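Local coordinates for protein mannose-6-phosphate isomerase (Helicobacter pylori, PDB 2QH5) that probably makes GDP-mannose from mannose 1-phosphate and GTP, as the nucleotidyltransferase domain of a longer, type 2 mannose-6-phosphate isomerase family protein, at residues 46-50 / 122-126; 103-109 / 190-196; 4-10 / 51-57; 63-67 / 80-84. All blocks are in the same frame, centred on the assembly; numbering follows the deposited sequence.

Contact 1. Residues 46-50 / 122-126; sequences RNASL and YENAI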
loop_
_atom_site.group_PDB
_atom_site.type_symbol
_atom_site.label_atom_id
_atom_site.label_comp_id
_atom_site.label_asym_id
_atom_site.label_seq_id
_atom_site.Cartn_x
_atom_site.Cartn_y
_atom_site.Cartn_z
ATOM N N ARG A 46 -10.319 9.499 -2.724
ATOM C CA ARG A 46 -9.428 10.280 -1.865
ATOM C C ARG A 46 -8.014 10.437 -2.423
ATOM O O ARG A 46 -7.432 11.515 -2.313
ATOM C CB ARG A 46 -9.447 9.712 -0.442
ATOM C CG ARG A 46 -8.111 9.453 0.212
ATOM C CD ARG A 46 -8.271 9.021 1.672
ATOM N NE ARG A 46 -9.456 8.197 1.927
ATOM C CZ ARG A 46 -9.430 6.904 2.242
ATOM N NH1 ARG A 46 -8.277 6.250 2.344
ATOM N NH2 ARG A 46 -10.570 6.256 2.456
ATOM N N ASN A 47 -7.487 9.384 -3.059
ATOM C CA ASN A 47 -6.142 9.427 -3.649
ATOM C C ASN A 47 -6.075 9.832 -5.114
ATOM O O ASN A 47 -5.025 10.262 -5.583
ATOM C CB ASN A 47 -5.439 8.091 -3.476
ATOM C CG ASN A 47 -5.188 7.752 -2.027
ATOM O OD1 ASN A 47 -4.207 8.200 -1.435
ATOM N ND2 ASN A 47 -6.070 6.950 -1.448
ATOM N N ALA A 48 -7.178 9.689 -5.843
ATOM C CA ALA A 48 -7.173 9.939 -7.293
ATOM C C ALA A 48 -6.870 11.400 -7.625
ATOM O O ALA A 48 -6.271 11.708 -8.668
ATOM C CB ALA A 48 -8.498 9.507 -7.916
ATOM N N SER A 49 -7.276 12.280 -6.709
ATOM C CA SER A 49 -7.129 13.729 -6.822
ATOM C C SER A 49 -5.675 14.173 -6.661
ATOM O O SER A 49 -5.269 15.219 -7.183
ATOM C CB SER A 49 -7.964 14.392 -5.731
ATOM O OG SER A 49 -8.889 13.467 -5.179
ATOM N N LEU A 50 -4.905 13.368 -5.930
ATOM C CA LEU A 50 -3.535 13.702 -5.556
ATOM C C LEU A 50 -2.536 13.084 -6.528
ATOM O O LEU A 50 -1.326 13.289 -6.408
ATOM C CB LEU A 50 -3.249 13.197 -4.132
ATOM C CG LEU A 50 -4.376 13.263 -3.089
ATOM C CD1 LEU A 50 -3.955 12.631 -1.782
ATOM C CD2 LEU A 50 -4.852 14.685 -2.840
ATOM N N TYR A 122 -5.233 14.524 5.726
ATOM C CA TYR A 122 -4.746 13.460 4.851
ATOM C C TYR A 122 -3.866 14.028 3.752
ATOM O O TYR A 122 -2.774 13.526 3.504
ATOM C CB TYR A 122 -5.910 12.692 4.216
ATOM C CG TYR A 122 -5.454 11.540 3.346
ATOM C CD1 TYR A 122 -5.100 10.320 3.913
ATOM C CD2 TYR A 122 -5.361 11.672 1.957
ATOM C CE1 TYR A 122 -4.669 9.267 3.135
ATOM C CE2 TYR A 122 -4.927 10.619 1.167
ATOM C CZ TYR A 122 -4.584 9.418 1.764
ATOM O OH TYR A 122 -4.158 8.352 1.006
ATOM N N GLU A 123 -4.359 15.075 3.103
ATOM C CA GLU A 123 -3.696 15.692 1.960
ATOM C C GLU A 123 -2.349 16.305 2.339
ATOM O O GLU A 123 -1.411 16.302 1.534
ATOM C CB GLU A 123 -4.617 16.762 1.384
ATOM C CG GLU A 123 -4.397 17.098 -0.070
ATOM C CD GLU A 123 -5.686 17.540 -0.752
ATOM O OE1 GLU A 123 -6.778 17.235 -0.216
ATOM O OE2 GLU A 123 -5.610 18.179 -1.825
ATOM N N ASN A 124 -2.277 16.830 3.566
ATOM C CA ASN A 124 -1.056 17.427 4.127
ATOM C C ASN A 124 0.032 16.382 4.350
ATOM O O ASN A 124 1.177 16.563 3.913
ATOM C CB ASN A 124 -1.355 18.138 5.458
ATOM C CG ASN A 124 -2.230 19.378 5.295
ATOM O OD1 ASN A 124 -2.145 20.097 4.296
ATOM N ND2 ASN A 124 -3.073 19.636 6.291
ATOM N N ALA A 125 -0.346 15.299 5.036
ATOM C CA ALA A 125 0.522 14.141 5.278
ATOM C C ALA A 125 1.066 13.528 3.986
ATOM O O ALA A 125 2.225 13.103 3.935
ATOM C CB ALA A 125 -0.209 13.089 6.101
ATOM N N ILE A 126 0.234 13.502 2.946
ATOM C CA ILE A 126 0.643 12.993 1.635
ATOM C C ILE A 126 1.729 13.869 1.016
ATOM O O ILE A 126 2.766 13.351 0.601
ATOM C CB ILE A 126 -0.566 12.801 0.651
ATOM C CG1 ILE A 126 -1.467 11.636 1.096
ATOM C CG2 ILE A 126 -0.088 12.600 -0.795
ATOM C CD1 ILE A 126 -0.825 10.245 1.057
HETATM O O HOH W 1 -5.940 6.241 1.027
#

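Contact 2. Residues 103-109 / 190-196; sequences KEDLLIV and MFVFQAG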
loop_
_atom_site.group_PDB
_atom_site.type_symbol
_atom_site.label_atom_id
_atom_site.label_comp_id
_atom_site.label_asym_id
_atom_site.label_seq_id
_atom_site.Cartn_x
_atom_site.Cartn_y
_atom_site.Cartn_z
ATOM N N LYS A 103 11.104 3.521 -12.875
ATOM C CA LYS A 103 11.956 3.648 -11.691
ATOM C C LYS A 103 11.821 5.009 -11.016
ATOM O O LYS A 103 11.722 5.093 -9.800
ATOM C CB LYS A 103 13.426 3.406 -12.055
ATOM C CG LYS A 103 13.998 2.049 -11.636
ATOM C CD LYS A 103 13.574 0.911 -12.548
ATOM C CE LYS A 103 14.720 -0.083 -12.757
ATOM N NZ LYS A 103 15.283 -0.645 -11.490
ATOM N N GLU A 104 11.783 6.064 -11.822
ATOM C CA GLU A 104 11.807 7.432 -11.320
ATOM C C GLU A 104 10.499 7.934 -10.732
ATOM O O GLU A 104 10.489 8.938 -10.018
ATOM C CB GLU A 104 12.270 8.405 -12.414
ATOM C CG GLU A 104 11.444 8.385 -13.701
ATOM C CD GLU A 104 12.098 7.572 -14.809
ATOM O OE1 GLU A 104 13.301 7.243 -14.683
ATOM O OE2 GLU A 104 11.410 7.271 -15.809
ATOM N N ASP A 105 9.389 7.270 -11.029
ATOM C CA ASP A 105 8.111 7.815 -10.582
ATOM C C ASP A 105 7.759 7.400 -9.154
ATOM O O ASP A 105 8.316 6.443 -8.628
ATOM C CB ASP A 105 6.980 7.636 -11.625
ATOM C CG ASP A 105 6.448 6.220 -11.726
ATOM O OD1 ASP A 105 6.467 5.663 -12.846
ATOM O OD2 ASP A 105 5.960 5.680 -10.714
ATOM N N LEU A 106 6.873 8.160 -8.525
ATOM C CA LEU A 106 6.612 8.023 -7.096
ATOM C C LEU A 106 5.332 7.264 -6.860
ATOM O O LEU A 106 4.334 7.475 -7.548
ATOM C CB LEU A 106 6.526 9.398 -6.413
ATOM C CG LEU A 106 7.766 10.303 -6.455
ATOM C CD1 LEU A 106 7.381 11.756 -6.206
ATOM C CD2 LEU A 106 8.854 9.847 -5.478
ATOM N N LEU A 107 5.370 6.392 -5.863
ATOM C CA LEU A 107 4.298 5.466 -5.595
ATOM C C LEU A 107 3.651 5.809 -4.279
ATOM O O LEU A 107 4.322 5.894 -3.259
ATOM C CB LEU A 107 4.854 4.042 -5.521
ATOM C CG LEU A 107 4.811 3.070 -6.699
ATOM C CD1 LEU A 107 5.136 3.709 -8.017
ATOM C CD2 LEU A 107 5.777 1.925 -6.404
ATOM N N ILE A 108 2.341 6.013 -4.312
ATOM C CA ILE A 108 1.554 6.197 -3.110
ATOM C C ILE A 108 0.733 4.922 -2.942
ATOM O O ILE A 108 -0.219 4.700 -3.688
ATOM C CB ILE A 108 0.631 7.430 -3.228
ATOM C CG1 ILE A 108 1.448 8.693 -3.500
ATOM C CG2 ILE A 108 -0.211 7.619 -1.961
ATOM C CD1 ILE A 108 0.599 9.897 -3.856
ATOM N N VAL A 109 1.121 4.096 -1.967
ATOM C CA VAL A 109 0.549 2.763 -1.749
ATOM C C VAL A 109 -0.503 2.808 -0.646
ATOM O O VAL A 109 -0.189 3.085 0.505
ATOM C CB VAL A 109 1.655 1.737 -1.386
ATOM C CG1 VAL A 109 1.058 0.391 -1.030
ATOM C CG2 VAL A 109 2.646 1.588 -2.531
ATOM N N MET A 190 -0.220 2.201 4.920
ATOM C CA MET A 190 0.040 3.065 3.756
ATOM C C MET A 190 1.539 3.316 3.607
ATOM O O MET A 190 2.276 3.204 4.585
ATOM C CB MET A 190 -0.649 4.416 3.913
ATOM C CG MET A 190 -2.125 4.373 4.247
ATOM S SD MET A 190 -2.795 6.041 4.315
ATOM C CE MET A 190 -1.891 6.826 2.971
ATOM N N PHE A 191 1.984 3.678 2.400
ATOM C CA PHE A 191 3.410 3.847 2.110
ATOM C C PHE A 191 3.622 4.778 0.942
ATOM O O PHE A 191 2.825 4.785 0.017
ATOM C CB PHE A 191 4.079 2.516 1.746
ATOM C CG PHE A 191 4.099 1.518 2.856
ATOM C CD1 PHE A 191 3.281 0.398 2.803
ATOM C CD2 PHE A 191 4.922 1.698 3.960
ATOM C CE1 PHE A 191 3.277 -0.520 3.834
ATOM C CE2 PHE A 191 4.924 0.782 4.999
ATOM C CZ PHE A 191 4.104 -0.331 4.935
ATOM N N VAL A 192 4.705 5.555 0.983
ATOM C CA VAL A 192 5.153 6.341 -0.169
ATOM C C VAL A 192 6.646 6.117 -0.354
ATOM O O VAL A 192 7.388 6.027 0.621
ATOM C CB VAL A 192 4.856 7.867 -0.028
ATOM C CG1 VAL A 192 5.264 8.616 -1.296
ATOM C CG2 VAL A 192 3.374 8.121 0.264
ATOM N N PHE A 193 7.068 5.983 -1.606
ATOM C CA PHE A 193 8.469 5.798 -1.986
ATOM C C PHE A 193 8.576 5.877 -3.495
ATOM O O PHE A 193 7.585 5.679 -4.199
ATOM C CB PHE A 193 9.065 4.454 -1.507
ATOM C CG PHE A 193 8.057 3.327 -1.351
ATOM C CD1 PHE A 193 7.354 2.821 -2.446
ATOM C CD2 PHE A 193 7.839 2.756 -0.097
ATOM C CE1 PHE A 193 6.440 1.790 -2.286
ATOM C CE2 PHE A 193 6.931 1.712 0.074
ATOM C CZ PHE A 193 6.221 1.235 -1.013
ATOM N N GLN A 194 9.769 6.171 -3.997
ATOM C CA GLN A 194 10.019 6.065 -5.421
ATOM C C GLN A 194 10.141 4.578 -5.774
ATOM O O GLN A 194 10.589 3.779 -4.948
ATOM C CB GLN A 194 11.293 6.819 -5.779
ATOM C CG GLN A 194 11.546 6.957 -7.255
ATOM C CD GLN A 194 13.012 7.068 -7.575
ATOM O OE1 GLN A 194 13.766 6.090 -7.483
ATOM N NE2 GLN A 194 13.435 8.265 -7.956
ATOM N N ALA A 195 9.721 4.212 -6.986
ATOM C CA ALA A 195 9.723 2.819 -7.433
ATOM C C ALA A 195 11.128 2.217 -7.407
ATOM O O ALA A 195 11.334 1.122 -6.875
ATOM C CB ALA A 195 9.119 2.709 -8.820
ATOM N N GLY A 196 12.084 2.957 -7.960
ATOM C CA GLY A 196 13.487 2.549 -8.015
ATOM C C GLY A 196 14.153 2.289 -6.680
ATOM O O GLY A 196 14.801 1.256 -6.512
#

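Contact 3. Residues 4-10 / 51-57; sequences KIKNILL and VDETLIV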
loop_
_atom_site.group_PDB
_atom_site.type_symbol
_atom_site.label_atom_id
_atom_site.label_comp_id
_atom_site.label_asym_id
_atom_site.label_seq_id
_atom_site.Cartn_x
_atom_site.Cartn_y
_atom_site.Cartn_z
ATOM N N LYS A 4 6.072 11.630 -12.392
ATOM C CA LYS A 4 4.736 11.032 -12.360
ATOM C C LYS A 4 4.453 10.493 -10.963
ATOM O O LYS A 4 5.364 10.039 -10.280
ATOM C CB LYS A 4 4.653 9.908 -13.398
ATOM C CG LYS A 4 3.278 9.269 -13.587
ATOM C CD LYS A 4 3.254 8.360 -14.812
ATOM C CE LYS A 4 3.252 9.183 -16.100
ATOM N NZ LYS A 4 3.228 8.336 -17.324
ATOM N N ILE A 5 3.202 10.572 -10.523
ATOM C CA ILE A 5 2.818 10.024 -9.220
ATOM C C ILE A 5 1.686 8.996 -9.361
ATOM O O ILE A 5 0.604 9.301 -9.874
ATOM C CB ILE A 5 2.410 11.122 -8.206
ATOM C CG1 ILE A 5 3.446 12.253 -8.159
ATOM C CG2 ILE A 5 2.248 10.528 -6.824
ATOM C CD1 ILE A 5 3.047 13.417 -7.276
ATOM N N LYS A 6 1.946 7.781 -8.886
ATOM C CA LYS A 6 1.025 6.670 -9.023
ATOM C C LYS A 6 0.386 6.288 -7.703
ATOM O O LYS A 6 1.072 6.152 -6.687
ATOM C CB LYS A 6 1.768 5.446 -9.542
ATOM C CG LYS A 6 1.733 5.228 -11.026
ATOM C CD LYS A 6 2.141 3.798 -11.285
ATOM C CE LYS A 6 2.089 3.447 -12.752
ATOM N NZ LYS A 6 2.549 2.049 -12.950
ATOM N N ASN A 7 -0.928 6.095 -7.728
ATOM C CA ASN A 7 -1.622 5.496 -6.604
ATOM C C ASN A 7 -1.659 3.989 -6.804
ATOM O O ASN A 7 -2.161 3.515 -7.816
ATOM C CB ASN A 7 -3.043 6.050 -6.477
ATOM C CG ASN A 7 -3.813 5.431 -5.319
ATOM O OD1 ASN A 7 -5.030 5.263 -5.400
ATOM N ND2 ASN A 7 -3.108 5.087 -4.242
ATOM N N ILE A 8 -1.103 3.241 -5.853
ATOM C CA ILE A 8 -1.219 1.787 -5.859
ATOM C C ILE A 8 -2.284 1.397 -4.855
ATOM O O ILE A 8 -2.035 1.354 -3.647
ATOM C CB ILE A 8 0.092 1.075 -5.513
ATOM C CG1 ILE A 8 1.260 1.614 -6.360
ATOM C CG2 ILE A 8 -0.082 -0.432 -5.667
ATOM C CD1 ILE A 8 1.101 1.449 -7.851
ATOM N N LEU A 9 -3.472 1.109 -5.376
ATOM C CA LEU A 9 -4.654 0.867 -4.554
ATOM C C LEU A 9 -4.769 -0.634 -4.299
ATOM O O LEU A 9 -5.201 -1.388 -5.164
ATOM C CB LEU A 9 -5.901 1.414 -5.283
ATOM C CG LEU A 9 -7.014 2.132 -4.525
ATOM C CD1 LEU A 9 -8.208 2.295 -5.449
ATOM C CD2 LEU A 9 -7.433 1.422 -3.242
ATOM N N LEU A 10 -4.352 -1.072 -3.117
ATOM C CA LEU A 10 -4.339 -2.492 -2.797
ATOM C C LEU A 10 -5.699 -2.981 -2.319
ATOM O O LEU A 10 -6.129 -2.634 -1.213
ATOM C CB LEU A 10 -3.294 -2.793 -1.722
ATOM C CG LEU A 10 -1.827 -2.450 -1.983
ATOM C CD1 LEU A 10 -1.059 -2.589 -0.688
ATOM C CD2 LEU A 10 -1.227 -3.336 -3.043
ATOM N N VAL A 51 -3.047 12.346 -7.510
ATOM C CA VAL A 51 -2.219 11.406 -8.245
ATOM C C VAL A 51 -2.412 11.506 -9.760
ATOM O O VAL A 51 -3.430 12.024 -10.217
ATOM C CB VAL A 51 -2.493 9.981 -7.699
ATOM C CG1 VAL A 51 -3.316 9.130 -8.663
ATOM C CG2 VAL A 51 -1.218 9.324 -7.285
ATOM N N ASP A 52 -1.432 11.027 -10.528
ATOM C CA ASP A 52 -1.491 11.062 -12.003
ATOM C C ASP A 52 -2.126 9.815 -12.653
ATOM O O ASP A 52 -2.831 9.920 -13.664
ATOM C CB ASP A 52 -0.095 11.275 -12.596
ATOM C CG ASP A 52 0.519 12.599 -12.192
ATOM O OD1 ASP A 52 -0.222 13.496 -11.731
ATOM O OD2 ASP A 52 1.751 12.744 -12.338
ATOM N N GLU A 53 -1.835 8.644 -12.090
ATOM C CA GLU A 53 -2.386 7.372 -12.552
ATOM C C GLU A 53 -2.716 6.526 -11.339
ATOM O O GLU A 53 -2.002 6.575 -10.341
ATOM C CB GLU A 53 -1.355 6.605 -13.376
ATOM C CG GLU A 53 -0.965 7.225 -14.710
ATOM C CD GLU A 53 -0.042 6.320 -15.524
ATOM O OE1 GLU A 53 0.340 6.716 -16.646
ATOM O OE2 GLU A 53 0.300 5.210 -15.049
ATOM N N THR A 54 -3.792 5.748 -11.414
ATOM C CA THR A 54 -4.031 4.726 -10.401
ATOM C C THR A 54 -3.758 3.340 -10.981
ATOM O O THR A 54 -3.990 3.095 -12.165
ATOM C CB THR A 54 -5.446 4.822 -9.800
ATOM O OG1 THR A 54 -5.675 6.170 -9.375
ATOM C CG2 THR A 54 -5.601 3.900 -8.590
ATOM N N LEU A 55 -3.193 2.469 -10.152
ATOM C CA LEU A 55 -3.099 1.053 -10.436
ATOM C C LEU A 55 -3.810 0.345 -9.315
ATOM O O LEU A 55 -3.369 0.386 -8.171
ATOM C CB LEU A 55 -1.642 0.579 -10.513
ATOM C CG LEU A 55 -1.397 -0.916 -10.796
ATOM C CD1 LEU A 55 -2.143 -1.363 -12.035
ATOM C CD2 LEU A 55 0.094 -1.210 -10.957
ATOM N N ILE A 56 -4.933 -0.278 -9.653
ATOM C CA ILE A 56 -5.732 -1.050 -8.716
ATOM C C ILE A 56 -5.285 -2.491 -8.793
ATOM O O ILE A 56 -5.258 -3.091 -9.870
ATOM C CB ILE A 56 -7.210 -0.977 -9.088
ATOM C CG1 ILE A 56 -7.577 0.470 -9.462
ATOM C CG2 ILE A 56 -8.069 -1.567 -7.984
ATOM C CD1 ILE A 56 -8.926 0.905 -8.996
ATOM N N VAL A 57 -4.883 -3.037 -7.658
ATOM C CA VAL A 57 -4.544 -4.436 -7.614
ATOM C C VAL A 57 -5.598 -5.200 -6.799
ATOM O O VAL A 57 -5.784 -4.946 -5.622
ATOM C CB VAL A 57 -3.040 -4.688 -7.221
ATOM C CG1 VAL A 57 -2.387 -3.448 -6.632
ATOM C CG2 VAL A 57 -2.862 -5.927 -6.349
HETATM O O HOH W 2 -6.615 6.664 -6.956
#

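Contact 4. Residues 63-67 / 80-84; sequences YFLAL and GFLLE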
loop_
_atom_site.group_PDB
_atom_site.type_symbol
_atom_site.label_atom_id
_atom_site.label_comp_id
_atom_site.label_asym_id
_atom_site.label_seq_id
_atom_site.Cartn_x
_atom_site.Cartn_y
_atom_site.Cartn_z
ATOM N N TYR A 63 -12.840 -8.124 -10.220
ATOM C CA TYR A 63 -12.523 -7.076 -11.194
ATOM C C TYR A 63 -13.758 -6.247 -11.542
ATOM O O TYR A 63 -13.769 -5.027 -11.351
ATOM C CB TYR A 63 -11.881 -7.651 -12.470
ATOM C CG TYR A 63 -11.774 -6.623 -13.581
ATOM C CD1 TYR A 63 -12.600 -6.675 -14.700
ATOM C CD2 TYR A 63 -10.867 -5.573 -13.494
ATOM C CE1 TYR A 63 -12.511 -5.710 -15.707
ATOM C CE2 TYR A 63 -10.772 -4.616 -14.489
ATOM C CZ TYR A 63 -11.589 -4.687 -15.592
ATOM O OH TYR A 63 -11.479 -3.729 -16.571
ATOM N N PHE A 64 -14.802 -6.919 -12.021
ATOM C CA PHE A 64 -16.004 -6.240 -12.507
ATOM C C PHE A 64 -16.819 -5.578 -11.401
ATOM O O PHE A 64 -17.498 -4.576 -11.640
ATOM C CB PHE A 64 -16.858 -7.196 -13.341
ATOM C CG PHE A 64 -16.167 -7.673 -14.589
ATOM C CD1 PHE A 64 -16.243 -6.931 -15.775
ATOM C CD2 PHE A 64 -15.416 -8.847 -14.570
ATOM C CE1 PHE A 64 -15.589 -7.363 -16.922
ATOM C CE2 PHE A 64 -14.753 -9.301 -15.708
ATOM C CZ PHE A 64 -14.838 -8.550 -16.894
ATOM N N LEU A 65 -16.734 -6.136 -10.194
ATOM C CA LEU A 65 -17.270 -5.488 -9.001
ATOM C C LEU A 65 -16.552 -4.150 -8.726
ATOM O O LEU A 65 -17.197 -3.112 -8.532
ATOM C CB LEU A 65 -17.164 -6.440 -7.798
ATOM C CG LEU A 65 -17.722 -6.009 -6.439
ATOM C CD1 LEU A 65 -19.138 -5.487 -6.577
ATOM C CD2 LEU A 65 -17.674 -7.174 -5.467
ATOM N N ALA A 66 -15.219 -4.187 -8.732
ATOM C CA ALA A 66 -14.394 -3.005 -8.530
ATOM C C ALA A 66 -14.649 -1.941 -9.602
ATOM O O ALA A 66 -14.869 -0.768 -9.288
ATOM C CB ALA A 66 -12.931 -3.401 -8.515
ATOM N N LEU A 67 -14.633 -2.371 -10.862
ATOM C CA LEU A 67 -14.794 -1.483 -12.006
ATOM C C LEU A 67 -16.165 -0.813 -11.987
ATOM O O LEU A 67 -16.313 0.329 -12.428
ATOM C CB LEU A 67 -14.619 -2.277 -13.299
ATOM C CG LEU A 67 -13.859 -1.719 -14.506
ATOM C CD1 LEU A 67 -14.356 -2.440 -15.747
ATOM C CD2 LEU A 67 -13.982 -0.208 -14.692
ATOM N N GLY A 80 -5.646 1.804 -14.263
ATOM C CA GLY A 80 -5.254 0.470 -14.699
ATOM C C GLY A 80 -5.498 -0.534 -13.595
ATOM O O GLY A 80 -5.662 -0.161 -12.431
ATOM N N PHE A 81 -5.526 -1.813 -13.963
ATOM C CA PHE A 81 -5.735 -2.899 -13.012
ATOM C C PHE A 81 -4.627 -3.923 -13.088
ATOM O O PHE A 81 -4.081 -4.181 -14.149
ATOM C CB PHE A 81 -7.032 -3.631 -13.311
ATOM C CG PHE A 81 -8.237 -3.003 -12.700
ATOM C CD1 PHE A 81 -8.797 -3.540 -11.548
ATOM C CD2 PHE A 81 -8.825 -1.885 -13.278
ATOM C CE1 PHE A 81 -9.937 -2.968 -10.981
ATOM C CE2 PHE A 81 -9.946 -1.304 -12.711
ATOM C CZ PHE A 81 -10.509 -1.848 -11.566
ATOM N N LEU A 82 -4.306 -4.506 -11.945
ATOM C CA LEU A 82 -3.491 -5.691 -11.902
ATOM C C LEU A 82 -4.324 -6.738 -11.198
ATOM O O LEU A 82 -4.604 -6.630 -9.992
ATOM C CB LEU A 82 -2.193 -5.443 -11.147
ATOM C CG LEU A 82 -1.461 -6.702 -10.664
ATOM C CD1 LEU A 82 -0.906 -7.514 -11.829
ATOM C CD2 LEU A 82 -0.376 -6.342 -9.680
ATOM N N LEU A 83 -4.720 -7.754 -11.956
ATOM C CA LEU A 83 -5.601 -8.790 -11.448
ATOM C C LEU A 83 -4.840 -9.982 -10.883
ATOM O O LEU A 83 -3.838 -10.426 -11.431
ATOM C CB LEU A 83 -6.598 -9.218 -12.522
ATOM C CG LEU A 83 -7.399 -8.050 -13.103
ATOM C CD1 LEU A 83 -8.413 -8.556 -14.101
ATOM C CD2 LEU A 83 -8.085 -7.255 -12.006
ATOM N N GLU A 84 -5.311 -10.488 -9.758
ATOM C CA GLU A 84 -4.626 -11.592 -9.137
ATOM C C GLU A 84 -5.472 -12.856 -9.163
ATOM O O GLU A 84 -6.673 -12.830 -8.864
ATOM C CB GLU A 84 -4.178 -11.217 -7.724
ATOM C CG GLU A 84 -3.242 -10.000 -7.715
ATOM C CD GLU A 84 -2.436 -9.859 -6.440
ATOM O OE1 GLU A 84 -1.183 -9.831 -6.534
ATOM O OE2 GLU A 84 -3.056 -9.773 -5.356
#

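Contact 1. Residues 46-50 / 122-126
In this Rossmann-like, GT-A type nucleotidyltransferase domain, two helices that both pack on strand 106-111 meet here, the C-terminal part of helix 39-48 against an early turn of helix 119-134. Arg46 comes first. Its aliphatic arm lies flat on the Tyr122 ring, with CD 3.7 Å from the ring centroid and only 10° off the normal, a CH-pi contact. The guanidinium itself is further off, CZ being 5.7 Å from that centroid, so any cation-pi attraction is weak; its NH2 is hydrogen-bonded to the carbonyl of His114. Asn47 follows and reaches the edge of the same ring, where the tyrosine hydroxyl meets its amide oxygen. Ala48 and Ser49 carry the chain on without touching the partner, and Leu50 N bonds back to Asn47 O (3.1 Å). Leu50 then closes the interface on the Glu123 and Ile126 side: CD1 packs 3.7 Å from Tyr122 CE2 and 3.9 Å from Ile126 CG1, while CD2 lies 3.6 Å from Glu123 CD. Toward the sheet, Tyr122 and Ile126 also pack on Met190. One water ties the polar corner together, accepting from Asn47 ND2 at 2.6 Å and, weakly, from Arg46 NH1 at 2.7 Å, and donating to Tyr122 OH at 2.8 Å, beside the very short 2.4 Å hydrogen bond from Tyr122 OH to Asn47 OD1.

Contact 2. Residues 103-109 / 190-196
Strands 106-109 and 190-194 run antiparallel, 168° between their directions and 4.6 Å apart at the closest approach of the axes. Strand 106-111 runs parallel to its other neighbour, 5-10; an antiparallel strand joined to a Rossmann-like parallel sheet fits the GT-A nucleotidyltransferase fold. On the face carrying Leu107, Val109, Phe191 and Phe193, aliphatic and aromatic side chains interlock. The Phe193 ring leans back across the neighbouring strand and fills the hollow between Leu107 and Val109, its CD1 4.1 Å from Leu107 CB and its CE1 3.8 Å from Val109 CG2. Phe191 leads its ring away instead, so the fit there is made at the base, Val109 CB to Phe191 CB at 4.0 Å. Further along, Leu107 CD1 meets the methyl CB of Ala195 at 4.2 Å. On the other face Ile108 CG2 touches Val192 CG2 at 4.2 Å, and Leu106 CD2 lies 3.9 Å from Gln194 CB. Paired backbone bonds hold the register, among them Val109 N to Phe191 O at 2.7 Å and Leu107 N to Phe193 O at 2.9 Å. Where strand gives way to helix, Gln194 is the N-cap, and Gly196 N donates to Lys103 O at 2.8 Å. Helix 119-134 packs over Leu106, Ile108 and Val192, helix 246-251 touches Phe191 and Phe193, and strands 5-10 and 138-144 flank the pair within the sheet.

Contact 3. Residues 4-10 / 51-57
Ile8, Leu10, Leu55 and Val57 form an apolar patch on one face of two parallel strands, 5-10 and 53-57, whose axes come within 4.6 Å at a crossing angle of -21°. Ile8 CD1 rests 3.9 Å from Leu55 CB, its CG2 is 3.9 Å from Val57 CG1, and Leu10 CD2 meets that same CG1 at 3.8 Å; helix 90-99 packs over this face. On the reverse face Leu9 CD1 touches Ile56 CD1 at 3.9 Å, with helix 39-48 against them. Between the faces runs regular parallel bonding, including Asn7 N to Glu53 O (2.9 Å), Leu55 N to Asn7 O (2.8 Å) and Val57 N to Leu9 O (3.0 Å). Toward the start of the strands a water links Asn7 OD1 and Thr54 OG1, 2.6 Å from each, while the Asn7 amide nitrogen bonds to Thr110. At the outer end Asp52 N donates to Ile5 O at 2.7 Å, Asp52 OD2 accepts from Ile5 N at 3.2 Å, and Lys4 NZ makes a weak, long salt bridge to Glu53 OE1 at 3.4 Å. In this parallel pairing of a Rossmann-like sheet, backbone bonds therefore set the register and aliphatic packing fills both faces of the C-terminal half, whereas the charge pair at the more exposed N-terminal end can add little.

Contact 4. Residues 63-67 / 80-84
Helix 63-67 and strand 80-84 run roughly antiparallel, 152° between their directions, with axes no closer than 10.8 Å. That is a helix lying over a sheet, and both belong to the beta-alpha-beta unit made of strand 53-59, helix 63-69 and strand 78-84. The backbones come nearest at Tyr63 and Leu83, whose CA atoms are 7.1 Å apart, so side chains must bridge the gap. Phe81 does most of it. The edge of the Tyr63 ring points at the Phe81 face in a T-shaped stack, centroids 4.7 Å apart and planes at 79°, with Tyr63 CD2 3.5 Å from Phe81 CD1. One turn on, Ala66 CB sits at the rim of the Phe81 ring, 3.9 Å from CE1, and Leu67 CG is 4.3 Å from CE2. Leu83 adds CD2, 3.6 Å from Tyr63 CD2. No hydrogen bond crosses between these two segments: the helix is held to the strand by aromatic and aliphatic packing.

Overall arrangement
Contacts 2 and 3 belong to one sheet and their centres are 9 Å apart: strand 5-10 sits between strands 53-59 and 106-111, with Ile108 N 2.7 Å from Lys6 O. Contact 4 extends the same sheet on the far side of strand 53-59, where Leu82 N is 2.7 Å from Ile56 O; its centre lies about 21 Å from that of contact 2. Contact 1 lies on one face of this sheet, touching contact 2 through Tyr122 OH and Met190 CE (3.4 Å) and contact 3 through Asn47 CB and Asn7 OD1 (3.4 Å). Contacts 2 to 4 thus follow the sheet from strand 184-194 to 78-84. No nucleotide or sugar ligand appears in these coordinates.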